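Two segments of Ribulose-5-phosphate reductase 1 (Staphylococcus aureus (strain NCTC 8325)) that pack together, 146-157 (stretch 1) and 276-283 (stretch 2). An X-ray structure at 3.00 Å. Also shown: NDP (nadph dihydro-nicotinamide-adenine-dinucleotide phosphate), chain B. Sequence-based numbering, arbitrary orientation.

Stretch 1, residues 146-157: VTVSLHAIRRFE
Stretch 2 (276-283) LIGSSRSG

The most unusual feature of this contact is how much of it is made by small hydroxyls and bare backbone rather than by interlocking apolar side chains: a helix lies against the end of a strand and the loop that follows, and only two hydrogen bonds, one near each end, cross between them.

Residues 146 onward continue a helix that began earlier in the chain, with i to i+4 bonds such as His151 N to Thr147 O (2.8 Å) and phi/psi near -60/-45 for 146-153; Arg154 is at -73/-10 and Arg155 at -72/-20. By Phe156 (-80/108) the chain has left the helix. Stretch 2 runs the opposite way: strand 276-278, then loop, with Ser280 at -129/-119 and Gly283 at the N-cap of the next helix. The register pairs Val148 with Ser282 (CA to CA 5.6 Å) and Ala152 with Ser279 (5.4 Å), four steps along the helix, about one turn, against three steps of loop. About 502 Å² is buried, both sides summed.

At one end Ser282 (chi1 36°, p) points toward the helix and its OG donates to Thr147 OG1 at 3.0 Å; Thr147, also p, turns its hydroxyl to this meeting. Short polar side chains suit so close an approach. One turn on, His151 (chi1 -169°, t; chi2 53°) reaches toward the loop. Ser282 CA lies over one face of its imidazole, while His151 CD2 comes within 3.3 Å of Ser279 OG and 3.6 Å of Arg281 O.

Ser279 (chi1 176°, t) is buried and directed at the helix. Its OG stands 3.4 Å from Ala152 N, but the angle is too poor for a hydrogen bond, and that amide already bonds Val148 O (3.1 Å). Ala152 is buried, its small methyl directed sideways and its CB 3.7 Å from Ser279 OG, where the CA atoms of the two residues are 5.4 Å apart.

At the far end Arg155 curls back through three m rotamers (-55°, -68°, -50°), with chi4 at -82°. Its NH1 donates to Gly278 O at 2.7 Å, with the carbonyl near the guanidinium plane, while Ile277 CG2 covers one face, 3.5 Å from Arg155 NH2. A long, flexible arginine can thus serve a carbonyl and an aliphatic group together. Ile277 (m, t) points toward the helix and extends CD1 to within 4.0 Å of Phe156 CE2, an apolar contact; Phe156 (chi1 -64°, m; chi2 149°) leaves sideways, but its ring end comes nearer.

The NADPH nicotinamide amide adjoins both stretches: its N7N donates to Ser279 O (3.3 Å), and its C7N lies 3.6 Å from CG1 of Val148 (chi1 169°, t).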

# COMPACT_ATOMS: atom_id res chain seq x y z
N VAL A 146 -1.87 0.58 -3.74
CA VAL A 146 -3.01 0.66 -4.64
C VAL A 146 -3.57 -0.71 -4.90
O VAL A 146 -4.79 -0.87 -5.07
CB VAL A 146 -2.61 1.36 -5.95
CG1 VAL A 146 -3.81 1.43 -6.86
CG2 VAL A 146 -2.10 2.75 -5.65
N THR A 147 -2.72 -1.74 -4.90
CA THR A 147 -3.25 -3.08 -5.13
C THR A 147 -4.04 -3.56 -3.91
O THR A 147 -5.11 -4.15 -4.07
CB THR A 147 -2.15 -4.08 -5.46
OG1 THR A 147 -1.17 -4.11 -4.41
CG2 THR A 147 -1.49 -3.70 -6.76
N VAL A 148 -3.50 -3.35 -2.70
CA VAL A 148 -4.21 -3.71 -1.47
C VAL A 148 -5.61 -3.11 -1.47
O VAL A 148 -6.61 -3.79 -1.20
CB VAL A 148 -3.39 -3.25 -0.25
CG1 VAL A 148 -4.21 -3.35 1.00
CG2 VAL A 148 -2.13 -4.08 -0.11
N SER A 149 -5.68 -1.83 -1.82
CA SER A 149 -6.96 -1.13 -1.87
C SER A 149 -7.90 -1.75 -2.90
O SER A 149 -9.03 -2.14 -2.57
CB SER A 149 -6.73 0.35 -2.14
OG SER A 149 -7.95 1.04 -2.25
N LEU A 150 -7.45 -1.84 -4.16
CA LEU A 150 -8.31 -2.42 -5.20
C LEU A 150 -8.76 -3.83 -4.83
O LEU A 150 -9.91 -4.20 -5.10
CB LEU A 150 -7.58 -2.44 -6.53
CG LEU A 150 -8.38 -3.09 -7.66
CD1 LEU A 150 -9.45 -2.17 -8.20
CD2 LEU A 150 -7.46 -3.60 -8.77
N HIS A 151 -7.88 -4.62 -4.23
CA HIS A 151 -8.24 -5.97 -3.79
C HIS A 151 -9.43 -5.91 -2.84
O HIS A 151 -10.43 -6.62 -3.04
CB HIS A 151 -7.05 -6.65 -3.12
CG HIS A 151 -7.25 -8.11 -2.88
ND1 HIS A 151 -7.64 -8.99 -3.87
CD2 HIS A 151 -7.17 -8.85 -1.74
CE1 HIS A 151 -7.76 -10.20 -3.37
NE2 HIS A 151 -7.49 -10.14 -2.07
N ALA A 152 -9.34 -5.05 -1.83
CA ALA A 152 -10.48 -4.87 -0.92
C ALA A 152 -11.75 -4.48 -1.68
O ALA A 152 -12.80 -5.11 -1.52
CB ALA A 152 -10.16 -3.83 0.15
N ILE A 153 -11.68 -3.45 -2.53
CA ILE A 153 -12.88 -3.00 -3.25
C ILE A 153 -13.49 -4.15 -4.05
O ILE A 153 -14.71 -4.30 -4.12
CB ILE A 153 -12.57 -1.81 -4.18
CG1 ILE A 153 -12.06 -0.60 -3.41
CG2 ILE A 153 -13.80 -1.43 -4.99
CD1 ILE A 153 -11.63 0.52 -4.33
N ARG A 154 -12.64 -4.96 -4.67
CA ARG A 154 -13.13 -6.06 -5.47
C ARG A 154 -13.69 -7.20 -4.62
O ARG A 154 -14.31 -8.11 -5.17
CB ARG A 154 -12.01 -6.53 -6.39
CG ARG A 154 -11.79 -5.64 -7.62
CD ARG A 154 -10.58 -6.15 -8.41
NE ARG A 154 -10.43 -5.50 -9.70
CZ ARG A 154 -11.05 -5.90 -10.81
NH1 ARG A 154 -10.85 -5.26 -11.95
NH2 ARG A 154 -11.87 -6.94 -10.77
N ARG A 155 -13.47 -7.16 -3.30
CA ARG A 155 -14.10 -8.14 -2.40
C ARG A 155 -15.61 -7.92 -2.24
O ARG A 155 -16.32 -8.83 -1.82
CB ARG A 155 -13.41 -8.12 -1.03
CG ARG A 155 -11.87 -8.34 -1.11
CD ARG A 155 -11.47 -9.75 -1.55
NE ARG A 155 -12.18 -10.75 -0.77
CZ ARG A 155 -11.81 -11.15 0.45
NH1 ARG A 155 -10.72 -10.63 1.01
NH2 ARG A 155 -12.53 -12.06 1.10
N PHE A 156 -16.10 -6.72 -2.54
CA PHE A 156 -17.53 -6.50 -2.74
C PHE A 156 -17.92 -6.95 -4.14
O PHE A 156 -17.55 -6.29 -5.12
CB PHE A 156 -17.86 -5.03 -2.53
CG PHE A 156 -17.63 -4.52 -1.13
CD1 PHE A 156 -17.26 -3.21 -0.91
CD2 PHE A 156 -17.88 -5.33 -0.04
CE1 PHE A 156 -17.06 -2.74 0.38
CE2 PHE A 156 -17.70 -4.85 1.25
CZ PHE A 156 -17.29 -3.56 1.46
N GLU A 157 -18.65 -8.07 -4.24
CA GLU A 157 -19.12 -8.60 -5.52
C GLU A 157 -19.63 -7.44 -6.36
O GLU A 157 -20.65 -6.82 -6.02
CB GLU A 157 -20.21 -9.67 -5.33
N LEU A 276 -18.87 -8.40 7.52
CA LEU A 276 -17.50 -7.90 7.68
C LEU A 276 -16.54 -8.79 6.91
O LEU A 276 -16.48 -9.99 7.17
CB LEU A 276 -17.09 -7.86 9.15
CG LEU A 276 -17.69 -6.75 10.03
CD1 LEU A 276 -19.17 -6.85 10.11
CD2 LEU A 276 -17.11 -6.87 11.42
N ILE A 277 -15.78 -8.20 5.98
CA ILE A 277 -14.91 -8.94 5.07
C ILE A 277 -13.46 -8.48 5.31
O ILE A 277 -13.18 -7.27 5.28
CB ILE A 277 -15.31 -8.70 3.61
CG1 ILE A 277 -16.80 -8.95 3.43
CG2 ILE A 277 -14.60 -9.71 2.72
CD1 ILE A 277 -17.28 -8.78 2.01
N GLY A 278 -12.57 -9.42 5.53
CA GLY A 278 -11.15 -9.13 5.72
C GLY A 278 -10.39 -9.27 4.41
O GLY A 278 -10.58 -10.24 3.68
N SER A 279 -9.54 -8.27 4.12
CA SER A 279 -8.73 -8.23 2.90
C SER A 279 -7.29 -7.88 3.25
O SER A 279 -7.04 -6.89 3.95
CB SER A 279 -9.30 -7.21 1.91
OG SER A 279 -8.48 -7.11 0.75
N SER A 280 -6.33 -8.67 2.75
CA SER A 280 -4.94 -8.39 3.09
C SER A 280 -4.04 -8.32 1.86
O SER A 280 -4.21 -7.46 0.99
CB SER A 280 -4.43 -9.45 4.08
OG SER A 280 -3.23 -9.03 4.72
N ARG A 281 -3.06 -9.22 1.79
CA ARG A 281 -2.10 -9.18 0.70
C ARG A 281 -2.84 -9.41 -0.61
O ARG A 281 -3.90 -10.04 -0.65
CB ARG A 281 -0.99 -10.21 0.91
N SER A 282 -2.27 -8.86 -1.67
CA SER A 282 -2.84 -8.93 -3.01
C SER A 282 -2.02 -9.85 -3.91
O SER A 282 -0.91 -10.29 -3.57
CB SER A 282 -2.91 -7.52 -3.59
OG SER A 282 -1.79 -6.75 -3.18
N GLY A 283 -2.58 -10.15 -5.09
CA GLY A 283 -1.97 -11.05 -6.04
C GLY A 283 -1.62 -10.31 -7.32
O GLY A 283 -1.99 -9.15 -7.52
PA NDP B . -1.34 5.96 8.45
O1A NDP B . -0.15 6.29 9.32
O2A NDP B . -1.34 6.86 7.22
O5B NDP B . -2.72 6.13 9.36
C5B NDP B . -4.01 6.35 8.70
C4B NDP B . -4.81 7.52 9.39
O4B NDP B . -5.76 7.08 10.19
C3B NDP B . -3.88 8.37 10.30
O3B NDP B . -3.84 9.66 9.88
C2B NDP B . -4.50 8.39 11.69
O2B NDP B . -4.35 9.80 12.15
C1B NDP B . -5.76 8.09 11.46
N9A NDP B . -6.50 7.57 12.61
C8A NDP B . -6.04 7.23 13.85
N7A NDP B . -7.09 6.80 14.61
C5A NDP B . -8.17 6.88 13.84
C6A NDP B . -9.64 6.54 14.14
N6A NDP B . -9.99 6.04 15.45
N1A NDP B . -10.61 6.74 13.12
C2A NDP B . -10.24 7.24 11.82
N3A NDP B . -8.82 7.56 11.54
C4A NDP B . -7.81 7.35 12.61
O3 NDP B . -1.25 4.37 7.89
PN NDP B . -1.97 3.79 6.47
O1N NDP B . -3.08 4.73 5.99
O2N NDP B . -0.95 3.73 5.38
O5D NDP B . -2.53 2.25 6.79
C5D NDP B . -2.78 1.86 8.16
C4D NDP B . -2.90 0.44 8.41
O4D NDP B . -3.08 -0.42 7.08
C3D NDP B . -1.66 -0.16 9.10
O3D NDP B . -2.06 -1.06 10.23
C2D NDP B . -1.01 -0.84 8.13
O2D NDP B . -0.15 -1.92 8.61
C1D NDP B . -2.20 -1.39 7.16
N1N NDP B . -1.75 -1.92 5.85
C2N NDP B . -2.43 -3.12 5.36
C3N NDP B . -1.96 -3.90 4.12
C7N NDP B . -2.77 -5.20 3.70
O7N NDP B . -2.25 -6.05 3.02
N7N NDP B . -4.16 -5.34 4.14
C4N NDP B . -0.91 -3.26 3.19
C5N NDP B . -0.09 -2.14 3.87
C6N NDP B . -0.68 -1.33 5.04
P2B NDP B . -3.39 10.02 13.45
O1X NDP B . -3.72 9.03 14.54
O2X NDP B . -1.96 9.80 13.00
O3X NDP B . -3.62 11.44 13.96